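Local coordinates for protein ureidoglycolate hydrolase (PDB 4PXE) that hydrolyses (S)-ureidoglycolate to glyoxylate, ammonium and carbon dioxide in the last step of plant purine breakdown, as a manganese-dependent homodimer, at residues L207-G212 with P404-S409; R52-L57 with G110-I115; E130-T135 with F202-L207. All coordinates share one frame; numbering follows the deposited sequence.

Contact 1: residues L207-G212 with P404-S409; sequences LHIEQG and PEEYSS. With MN (manganese (II) ion), chain C.
I209 rests its two branches on E406 and S408. Its CG1 sits between the backbone N and the carbonyl carbon (chi1 62°), which sends CD1 toward E406 and leaves CG2 for S408. I209 CD1 lies 3.5 Å from E406 CD, with E406 CG close by. The methyl thus rests against the carboxylate and the last methylene of an extended chain that runs obliquely past it. The other branch is looser, with I209 CG2 4.0 Å from S408 CB.

The polar ends of E406 and S408 are satisfied by other partners. E406 OE2 is hydrogen-bonded to S401 OG, and E406 OE1 accepts hydrogen bonds from the backbone N of Y102 and of D103. D103 is a ligand of both manganese ions, which is consistent with a second-shell role for E406, holding the backbone at D103. S408 OG is hydrogen-bonded to P395 O.

The backbone of I209 also serves the site. H208 ND1 donates to I209 O at 2.8 Å in a nearly straight bond (170°). H208 ND1 comes in the carbonyl plane onto a lone pair of I209 O, and that oxygen lies close to the imidazole plane, so the bond fixes the ring's rotation. With its proton on ND1, the ring binds manganese through H208 NE2 at 2.3 Å. H92, D103 and three waters complete this metal's shell. Q211 OE1 stands 2.8 Å from water 1, one of the three, and the Q211 side chain packs against H244 of the second subunit.

H208 and E210 are joined by backbone hydrogen bonds to the neighbouring parallel strand 389-394. V106 of helix 105-120 touches I209. The loop 404-409 leads into helix 410-429, which S409 N-caps through D412 N.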
loop_
_atom_site.group_PDB
_atom_site.type_symbol
_atom_site.label_atom_id
_atom_site.label_comp_id
_atom_site.label_asym_id
_atom_site.label_seq_id
_atom_site.Cartn_x
_atom_site.Cartn_y
_atom_site.Cartn_z
ATOM N N LEU A 207 33.144 -7.965 -4.930
ATOM C CA LEU A 207 32.764 -9.375 -4.826
ATOM C C LEU A 207 31.250 -9.430 -4.599
ATOM O O LEU A 207 30.738 -8.692 -3.757
ATOM C CB LEU A 207 33.504 -9.999 -3.642
ATOM C CG LEU A 207 33.062 -11.400 -3.198
ATOM C CD1 LEU A 207 33.278 -12.445 -4.294
ATOM C CD2 LEU A 207 33.778 -11.787 -1.919
ATOM N N HIS A 208 30.530 -10.273 -5.337
ATOM C CA HIS A 208 29.064 -10.286 -5.242
ATOM C C HIS A 208 28.514 -11.642 -5.669
ATOM O O HIS A 208 29.076 -12.303 -6.553
ATOM C CB HIS A 208 28.455 -9.162 -6.117
ATOM C CG HIS A 208 27.087 -8.712 -5.677
ATOM N ND1 HIS A 208 25.950 -9.474 -5.855
ATOM C CD2 HIS A 208 26.680 -7.575 -5.060
ATOM C CE1 HIS A 208 24.904 -8.830 -5.364
ATOM N NE2 HIS A 208 25.321 -7.676 -4.876
ATOM N N ILE A 209 27.419 -12.074 -5.049
ATOM C CA ILE A 209 26.735 -13.258 -5.569
ATOM C C ILE A 209 26.257 -12.996 -6.997
ATOM O O ILE A 209 25.901 -11.866 -7.354
ATOM C CB ILE A 209 25.576 -13.716 -4.668
ATOM C CG1 ILE A 209 24.488 -12.633 -4.567
ATOM C CG2 ILE A 209 26.099 -14.082 -3.286
ATOM C CD1 ILE A 209 23.163 -13.137 -3.944
ATOM N N GLU A 210 26.246 -14.038 -7.820
ATOM C CA GLU A 210 25.882 -13.864 -9.221
ATOM C C GLU A 210 24.475 -13.290 -9.427
ATOM O O GLU A 210 24.257 -12.509 -10.357
ATOM C CB GLU A 210 25.965 -15.205 -9.960
ATOM C CG GLU A 210 25.596 -15.089 -11.439
ATOM C CD GLU A 210 25.379 -16.423 -12.114
ATOM O OE1 GLU A 210 26.010 -17.410 -11.682
ATOM O OE2 GLU A 210 24.586 -16.484 -13.084
ATOM N N GLN A 211 23.524 -13.691 -8.577
ATOM C CA GLN A 211 22.105 -13.363 -8.776
ATOM C C GLN A 211 21.593 -13.930 -10.098
ATOM O O GLN A 211 20.700 -13.363 -10.742
ATOM C CB GLN A 211 21.855 -11.852 -8.653
ATOM C CG GLN A 211 22.396 -11.306 -7.349
ATOM C CD GLN A 211 22.175 -9.823 -7.178
ATOM O OE1 GLN A 211 22.824 -9.008 -7.834
ATOM N NE2 GLN A 211 21.297 -9.455 -6.251
ATOM N N GLY A 212 22.159 -15.070 -10.485
ATOM C CA GLY A 212 21.707 -15.836 -11.637
ATOM C C GLY A 212 22.197 -17.260 -11.442
ATOM O O GLY A 212 22.960 -17.530 -10.512
ATOM N N PRO A 404 14.044 -14.585 0.369
ATOM C CA PRO A 404 14.756 -15.294 1.440
ATOM C C PRO A 404 15.386 -16.626 1.029
ATOM O O PRO A 404 16.191 -17.159 1.789
ATOM C CB PRO A 404 13.666 -15.517 2.502
ATOM C CG PRO A 404 12.384 -15.373 1.783
ATOM C CD PRO A 404 12.634 -14.343 0.722
ATOM N N GLU A 405 15.012 -17.149 -0.133
ATOM C CA GLU A 405 15.611 -18.375 -0.674
ATOM C C GLU A 405 17.038 -18.173 -1.189
ATOM O O GLU A 405 17.733 -19.146 -1.491
ATOM C CB GLU A 405 14.731 -18.935 -1.793
ATOM C CG GLU A 405 13.390 -19.496 -1.320
ATOM C CD GLU A 405 12.253 -18.477 -1.302
ATOM O OE1 GLU A 405 12.477 -17.254 -1.435
ATOM O OE2 GLU A 405 11.092 -18.927 -1.165
ATOM N N GLU A 406 17.463 -16.914 -1.304
ATOM C CA GLU A 406 18.832 -16.580 -1.694
ATOM C C GLU A 406 19.847 -17.343 -0.843
ATOM O O GLU A 406 19.734 -17.384 0.381
ATOM C CB GLU A 406 19.030 -15.073 -1.519
ATOM C CG GLU A 406 20.382 -14.524 -1.957
ATOM C CD GLU A 406 20.435 -13.038 -1.700
ATOM O OE1 GLU A 406 20.865 -12.657 -0.597
ATOM O OE2 GLU A 406 19.989 -12.267 -2.579
ATOM N N TYR A 407 20.841 -17.950 -1.486
ATOM C CA TYR A 407 21.844 -18.727 -0.756
ATOM C C TYR A 407 23.134 -18.853 -1.543
ATOM O O TYR A 407 23.107 -19.149 -2.739
ATOM C CB TYR A 407 21.305 -20.135 -0.447
ATOM C CG TYR A 407 22.283 -20.994 0.320
ATOM C CD1 TYR A 407 22.366 -20.907 1.701
ATOM C CD2 TYR A 407 23.124 -21.899 -0.335
ATOM C CE1 TYR A 407 23.261 -21.688 2.419
ATOM C CE2 TYR A 407 24.020 -22.683 0.377
ATOM C CZ TYR A 407 24.086 -22.569 1.747
ATOM O OH TYR A 407 24.987 -23.337 2.447
ATOM N N SER A 408 24.257 -18.634 -0.865
ATOM C CA SER A 408 25.568 -19.008 -1.393
ATOM C C SER A 408 26.275 -19.809 -0.291
ATOM O O SER A 408 26.178 -19.472 0.890
ATOM C CB SER A 408 26.366 -17.765 -1.784
ATOM O OG SER A 408 27.549 -18.131 -2.471
ATOM N N SER A 409 26.968 -20.881 -0.659
ATOM C CA SER A 409 27.562 -21.763 0.348
ATOM C C SER A 409 28.802 -21.145 0.981
ATOM O O SER A 409 29.404 -20.235 0.414
ATOM C CB SER A 409 27.926 -23.114 -0.280
ATOM O OG SER A 409 29.012 -22.963 -1.176
HETATM MN MN MN C . 23.735 -6.027 -4.461
HETATM O O HOH W 1 23.028 -6.439 -6.800
HETATM O O HOH W 2 25.053 -4.620 -5.579
HETATM O O HOH W 3 21.808 -4.943 -4.666
#

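Contact 2: residues R52-L57 with G110-I115; sequences RYVKNL and GAIEAI
I112 points its side chain at helix 45-60 and meets V54 and L57 there. The contact is made by apolar side chains and is small, and one methyl carries most of it.

Along 110-115, A111 faces a different neighbour, with its side chain against I131 of strand 129-133. I112 comes next and turns to helix 45-60. Its CG1 is anti to the carbonyl carbon (chi1 -62°) and the chain then runs on extended, which drives CD1 outward to the other helix. I112 CD1 lies 3.9 Å from L57 CB, and V54 CG1 is almost as near. V54 and L57 are three residues apart on their helix, and the methyl touches both. V54 meets it obliquely. The shorter branch, I112 CG2, stands 4.0 Å from the backbone oxygen L57 O. The helices come near each other here, with I112 CA 7.3 Å from L57 CA.

E113 leaves this interface. Its OE2 forms a salt bridge with R120 and accepts a hydrogen bond from the backbone N of D16. A114 packs on V417 and L420 of helix 410-429. I115 returns to I131 and also touches L63.

Helix 105-120 therefore lies between helix 45-60 and helix 410-429, and packs on strand 129-133 through A111, I112 and I115. V54 reaches the same strand at L133, while helix 17-28 borders L57 through Q23.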
loop_
_atom_site.group_PDB
_atom_site.type_symbol
_atom_site.label_atom_id
_atom_site.label_comp_id
_atom_site.label_asym_id
_atom_site.label_seq_id
_atom_site.Cartn_x
_atom_site.Cartn_y
_atom_site.Cartn_z
ATOM N N ARG A 52 27.351 -0.335 12.635
ATOM C CA ARG A 52 28.191 -0.468 13.819
ATOM C C ARG A 52 28.885 -1.828 13.848
ATOM O O ARG A 52 30.063 -1.920 14.189
ATOM C CB ARG A 52 27.368 -0.229 15.086
ATOM C CG ARG A 52 26.840 1.203 15.194
ATOM C CD ARG A 52 25.848 1.363 16.332
ATOM N NE ARG A 52 26.397 0.952 17.620
ATOM C CZ ARG A 52 27.050 1.763 18.449
ATOM N NH1 ARG A 52 27.242 3.033 18.122
ATOM N NH2 ARG A 52 27.514 1.302 19.603
ATOM N N TYR A 53 28.154 -2.874 13.465
ATOM C CA TYR A 53 28.699 -4.224 13.423
ATOM C C TYR A 53 29.869 -4.281 12.443
ATOM O O TYR A 53 30.932 -4.806 12.764
ATOM C CB TYR A 53 27.593 -5.209 13.019
ATOM C CG TYR A 53 28.001 -6.665 13.000
ATOM C CD1 TYR A 53 28.600 -7.218 11.876
ATOM C CD2 TYR A 53 27.765 -7.491 14.089
ATOM C CE1 TYR A 53 28.965 -8.560 11.844
ATOM C CE2 TYR A 53 28.126 -8.833 14.066
ATOM C CZ TYR A 53 28.726 -9.355 12.936
ATOM O OH TYR A 53 29.087 -10.683 12.903
ATOM N N VAL A 54 29.681 -3.705 11.259
ATOM C CA VAL A 54 30.730 -3.681 10.246
ATOM C C VAL A 54 31.943 -2.831 10.660
ATOM O O VAL A 54 33.090 -3.247 10.492
ATOM C CB VAL A 54 30.180 -3.211 8.873
ATOM C CG1 VAL A 54 31.315 -3.000 7.892
ATOM C CG2 VAL A 54 29.193 -4.238 8.322
ATOM N N LYS A 55 31.690 -1.647 11.208
ATOM C CA LYS A 55 32.782 -0.794 11.672
ATOM C C LYS A 55 33.619 -1.489 12.755
ATOM O O LYS A 55 34.843 -1.349 12.779
ATOM C CB LYS A 55 32.251 0.564 12.147
ATOM C CG LYS A 55 31.940 1.509 10.983
ATOM C CD LYS A 55 31.450 2.884 11.438
ATOM C CE LYS A 55 30.006 2.842 11.911
ATOM N NZ LYS A 55 29.545 4.188 12.414
ATOM N N ASN A 56 32.958 -2.248 13.629
ATOM C CA ASN A 56 33.655 -3.030 14.648
ATOM C C ASN A 56 34.585 -4.064 14.016
ATOM O O ASN A 56 35.751 -4.193 14.403
ATOM C CB ASN A 56 32.653 -3.682 15.606
ATOM C CG ASN A 56 33.325 -4.498 16.687
ATOM O OD1 ASN A 56 33.214 -5.721 16.713
ATOM N ND2 ASN A 56 34.027 -3.822 17.592
ATOM N N LEU A 57 34.082 -4.779 13.012
ATOM C CA LEU A 57 34.924 -5.735 12.296
ATOM C C LEU A 57 36.100 -5.075 11.574
ATOM O O LEU A 57 37.202 -5.616 11.551
ATOM C CB LEU A 57 34.090 -6.549 11.302
ATOM C CG LEU A 57 33.060 -7.505 11.899
ATOM C CD1 LEU A 57 32.384 -8.290 10.794
ATOM C CD2 LEU A 57 33.728 -8.442 12.890
ATOM N N GLY A 110 32.973 -10.180 3.196
ATOM C CA GLY A 110 33.979 -10.917 2.458
ATOM C C GLY A 110 35.219 -10.082 2.188
ATOM O O GLY A 110 36.328 -10.611 2.144
ATOM N N ALA A 111 35.056 -8.771 2.031
ATOM C CA ALA A 111 36.207 -7.893 1.828
ATOM C C ALA A 111 37.012 -7.789 3.115
ATOM O O ALA A 111 38.248 -7.790 3.090
ATOM C CB ALA A 111 35.771 -6.515 1.362
ATOM N N ILE A 112 36.320 -7.698 4.241
ATOM C CA ILE A 112 37.002 -7.668 5.537
ATOM C C ILE A 112 37.739 -8.991 5.752
ATOM O O ILE A 112 38.901 -9.002 6.169
ATOM C CB ILE A 112 36.029 -7.354 6.694
ATOM C CG1 ILE A 112 35.406 -5.968 6.488
ATOM C CG2 ILE A 112 36.763 -7.414 8.037
ATOM C CD1 ILE A 112 34.295 -5.626 7.467
ATOM N N GLU A 113 37.087 -10.102 5.422
ATOM C CA GLU A 113 37.745 -11.400 5.523
ATOM C C GLU A 113 38.958 -11.483 4.593
ATOM O O GLU A 113 39.972 -12.068 4.955
ATOM C CB GLU A 113 36.762 -12.555 5.268
ATOM C CG GLU A 113 37.391 -13.961 5.325
ATOM C CD GLU A 113 37.927 -14.357 6.706
ATOM O OE1 GLU A 113 37.643 -13.668 7.713
ATOM O OE2 GLU A 113 38.643 -15.384 6.784
ATOM N N ALA A 114 38.876 -10.869 3.417
ATOM C CA ALA A 114 40.015 -10.832 2.507
ATOM C C ALA A 114 41.221 -10.116 3.118
ATOM O O ALA A 114 42.368 -10.558 2.951
ATOM C CB ALA A 114 39.616 -10.167 1.195
ATOM N N ILE A 115 40.973 -9.026 3.838
ATOM C CA ILE A 115 42.044 -8.325 4.548
ATOM C C ILE A 115 42.666 -9.241 5.596
ATOM O O ILE A 115 43.889 -9.366 5.693
ATOM C CB ILE A 115 41.526 -7.045 5.235
ATOM C CG1 ILE A 115 41.125 -6.009 4.188
ATOM C CG2 ILE A 115 42.577 -6.464 6.162
ATOM C CD1 ILE A 115 42.235 -5.572 3.299
#

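Contact 3: residues E130-T135 with F202-L207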
loop_
_atom_site.group_PDB
_atom_site.type_symbol
_atom_site.label_atom_id
_atom_site.label_comp_id
_atom_site.label_asym_id
_atom_site.label_seq_id
_atom_site.Cartn_x
_atom_site.Cartn_y
_atom_site.Cartn_z
ATOM N N GLU A 130 41.737 -0.445 0.489
ATOM C CA GLU A 130 40.653 0.221 1.203
ATOM C C GLU A 130 39.304 -0.429 0.932
ATOM O O GLU A 130 38.917 -0.608 -0.225
ATOM C CB GLU A 130 40.619 1.717 0.876
ATOM C CG GLU A 130 39.681 2.521 1.769
ATOM C CD GLU A 130 39.958 4.021 1.721
ATOM O OE1 GLU A 130 40.057 4.579 0.610
ATOM O OE2 GLU A 130 40.087 4.633 2.801
ATOM N N ILE A 131 38.612 -0.780 2.012
ATOM C CA ILE A 131 37.286 -1.365 1.937
ATOM C C ILE A 131 36.248 -0.261 2.043
ATOM O O ILE A 131 36.323 0.594 2.930
ATOM C CB ILE A 131 37.049 -2.362 3.075
ATOM C CG1 ILE A 131 38.101 -3.468 3.041
ATOM C CG2 ILE A 131 35.636 -2.951 2.975
ATOM C CD1 ILE A 131 37.905 -4.496 4.120
ATOM N N ILE A 132 35.273 -0.286 1.142
ATOM C CA ILE A 132 34.192 0.686 1.156
ATOM C C ILE A 132 32.875 -0.001 1.476
ATOM O O ILE A 132 32.466 -0.940 0.784
ATOM C CB ILE A 132 34.043 1.407 -0.201
ATOM C CG1 ILE A 132 35.359 2.064 -0.627
ATOM C CG2 ILE A 132 32.937 2.445 -0.120
ATOM C CD1 ILE A 132 35.320 2.647 -2.020
ATOM N N LEU A 133 32.222 0.451 2.536
ATOM C CA LEU A 133 30.826 0.111 2.765
ATOM C C LEU A 133 30.018 1.268 2.216
ATOM O O LEU A 133 29.975 2.340 2.817
ATOM C CB LEU A 133 30.546 -0.102 4.254
ATOM C CG LEU A 133 29.071 -0.164 4.668
ATOM C CD1 LEU A 133 28.288 -1.177 3.825
ATOM C CD2 LEU A 133 28.949 -0.497 6.151
ATOM N N PHE A 134 29.406 1.075 1.052
ATOM C CA PHE A 134 28.597 2.138 0.465
ATOM C C PHE A 134 27.383 2.399 1.349
ATOM O O PHE A 134 26.826 1.473 1.941
ATOM C CB PHE A 134 28.210 1.766 -0.963
ATOM C CG PHE A 134 29.396 1.659 -1.881
ATOM C CD1 PHE A 134 29.899 2.787 -2.511
ATOM C CD2 PHE A 134 30.035 0.447 -2.082
ATOM C CE1 PHE A 134 31.008 2.704 -3.338
ATOM C CE2 PHE A 134 31.147 0.356 -2.917
ATOM C CZ PHE A 134 31.631 1.482 -3.545
ATOM N N THR A 135 26.997 3.663 1.483
ATOM C CA THR A 135 25.999 4.018 2.476
ATOM C C THR A 135 24.635 3.370 2.206
ATOM O O THR A 135 23.890 3.062 3.131
ATOM C CB THR A 135 25.875 5.557 2.638
ATOM O OG1 THR A 135 25.261 5.848 3.898
ATOM C CG2 THR A 135 25.087 6.192 1.490
ATOM N N PHE A 202 43.389 3.319 -7.714
ATOM C CA PHE A 202 44.049 2.569 -8.781
ATOM C C PHE A 202 43.075 1.626 -9.491
ATOM O O PHE A 202 43.087 1.509 -10.713
ATOM C CB PHE A 202 45.234 1.785 -8.194
ATOM C CG PHE A 202 46.074 1.063 -9.215
ATOM C CD1 PHE A 202 46.829 1.769 -10.143
ATOM C CD2 PHE A 202 46.154 -0.320 -9.210
ATOM C CE1 PHE A 202 47.620 1.101 -11.066
ATOM C CE2 PHE A 202 46.948 -0.994 -10.131
ATOM C CZ PHE A 202 47.684 -0.276 -11.059
ATOM N N ALA A 203 42.222 0.961 -8.707
ATOM C CA ALA A 203 41.176 0.101 -9.244
ATOM C C ALA A 203 40.134 -0.071 -8.159
ATOM O O ALA A 203 40.416 0.178 -6.984
ATOM C CB ALA A 203 41.737 -1.254 -9.643
ATOM N N PHE A 204 38.933 -0.480 -8.569
ATOM C CA PHE A 204 37.855 -0.849 -7.650
ATOM C C PHE A 204 37.321 -2.240 -7.994
ATOM O O PHE A 204 36.969 -2.506 -9.140
ATOM C CB PHE A 204 36.692 0.157 -7.697
ATOM C CG PHE A 204 35.518 -0.282 -6.874
ATOM C CD1 PHE A 204 35.518 -0.089 -5.506
ATOM C CD2 PHE A 204 34.443 -0.939 -7.456
ATOM C CE1 PHE A 204 34.462 -0.531 -4.727
ATOM C CE2 PHE A 204 33.390 -1.380 -6.684
ATOM C CZ PHE A 204 33.404 -1.176 -5.320
ATOM N N LEU A 205 37.243 -3.114 -6.992
ATOM C CA LEU A 205 36.740 -4.477 -7.177
ATOM C C LEU A 205 35.526 -4.714 -6.300
ATOM O O LEU A 205 35.520 -4.304 -5.148
ATOM C CB LEU A 205 37.803 -5.488 -6.739
ATOM C CG LEU A 205 39.242 -5.237 -7.158
ATOM C CD1 LEU A 205 40.120 -6.338 -6.577
ATOM C CD2 LEU A 205 39.352 -5.197 -8.667
ATOM N N GLU A 206 34.516 -5.405 -6.820
ATOM C CA GLU A 206 33.378 -5.801 -5.991
ATOM C C GLU A 206 33.124 -7.299 -6.079
ATOM O O GLU A 206 32.929 -7.840 -7.167
ATOM C CB GLU A 206 32.120 -5.037 -6.416
ATOM C CG GLU A 206 30.891 -5.332 -5.544
ATOM C CD GLU A 206 29.742 -4.354 -5.748
ATOM O OE1 GLU A 206 29.784 -3.519 -6.687
ATOM O OE2 GLU A 206 28.785 -4.418 -4.948
ATOM N N LEU A 207 33.144 -7.965 -4.930
ATOM C CA LEU A 207 32.764 -9.375 -4.826
ATOM C C LEU A 207 31.250 -9.430 -4.599
ATOM O O LEU A 207 30.738 -8.692 -3.757
ATOM C CB LEU A 207 33.504 -9.999 -3.642
ATOM C CG LEU A 207 33.062 -11.400 -3.198
ATOM C CD1 LEU A 207 33.278 -12.445 -4.294
ATOM C CD2 LEU A 207 33.778 -11.787 -1.919
#
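This is an apolar contact between side chains of segments 130-135 and 202-207, on and just around two strands that are not direct neighbours. Strand 86-91 runs between 129-133 and 201-209 and pairs in parallel with both. F134 and F204 meet across it on one face of the sheet, with I132 beside them.

The two phenyl rings approach from opposite directions. F204 CZ comes to the edge of the F134 ring, near its plane, and lies 3.6 Å from F134 CE2. The planes stand at 77° and the centroids are 5.7 Å apart. F204 CG is anti to the backbone N (chi1 174°), and this carries its ring toward F134. I132 does two things. Its CG2 sits 3.6 Å above the centre of one face of the F134 ring, and its CD1 lies 4.3 Å from F204 CE1. Without the ring at F134, as with an alanine here, F204 CZ and I132 CG2 would probably lose their aromatic partner and a gap would be likely to open. M383 of helix 379-383 also packs on both phenylalanines.

F134 stands about 5 Å from H92, nearest side-chain atoms, and closely precedes the substrate-binding E137 and E138. Strands leading to metal ligands at or just after their C-terminal ends, here H92, E138 and H208, are characteristic of the catalytic domain of the M20 peptidase family.

Overall arrangement
From the N terminus, contact 2 comes first. It closes a span of 52 residues and joins helix 45-60 to helix 105-120. Contact 3 follows in series, closes a span of 66 residues and brings strand 129-133 together with strand 201-209. Contact 1 then opens on the same strand, sharing L207 with contact 3, and closes a span of 191 residues that includes the dimerization region 230-345. The three neither nest nor cross. Contacts 2 and 3 touch where strand 129-133 packs on the helices. Together they tie a helical layer to the sheet, and contact 1 ties that sheet to the loop before helix 410-429.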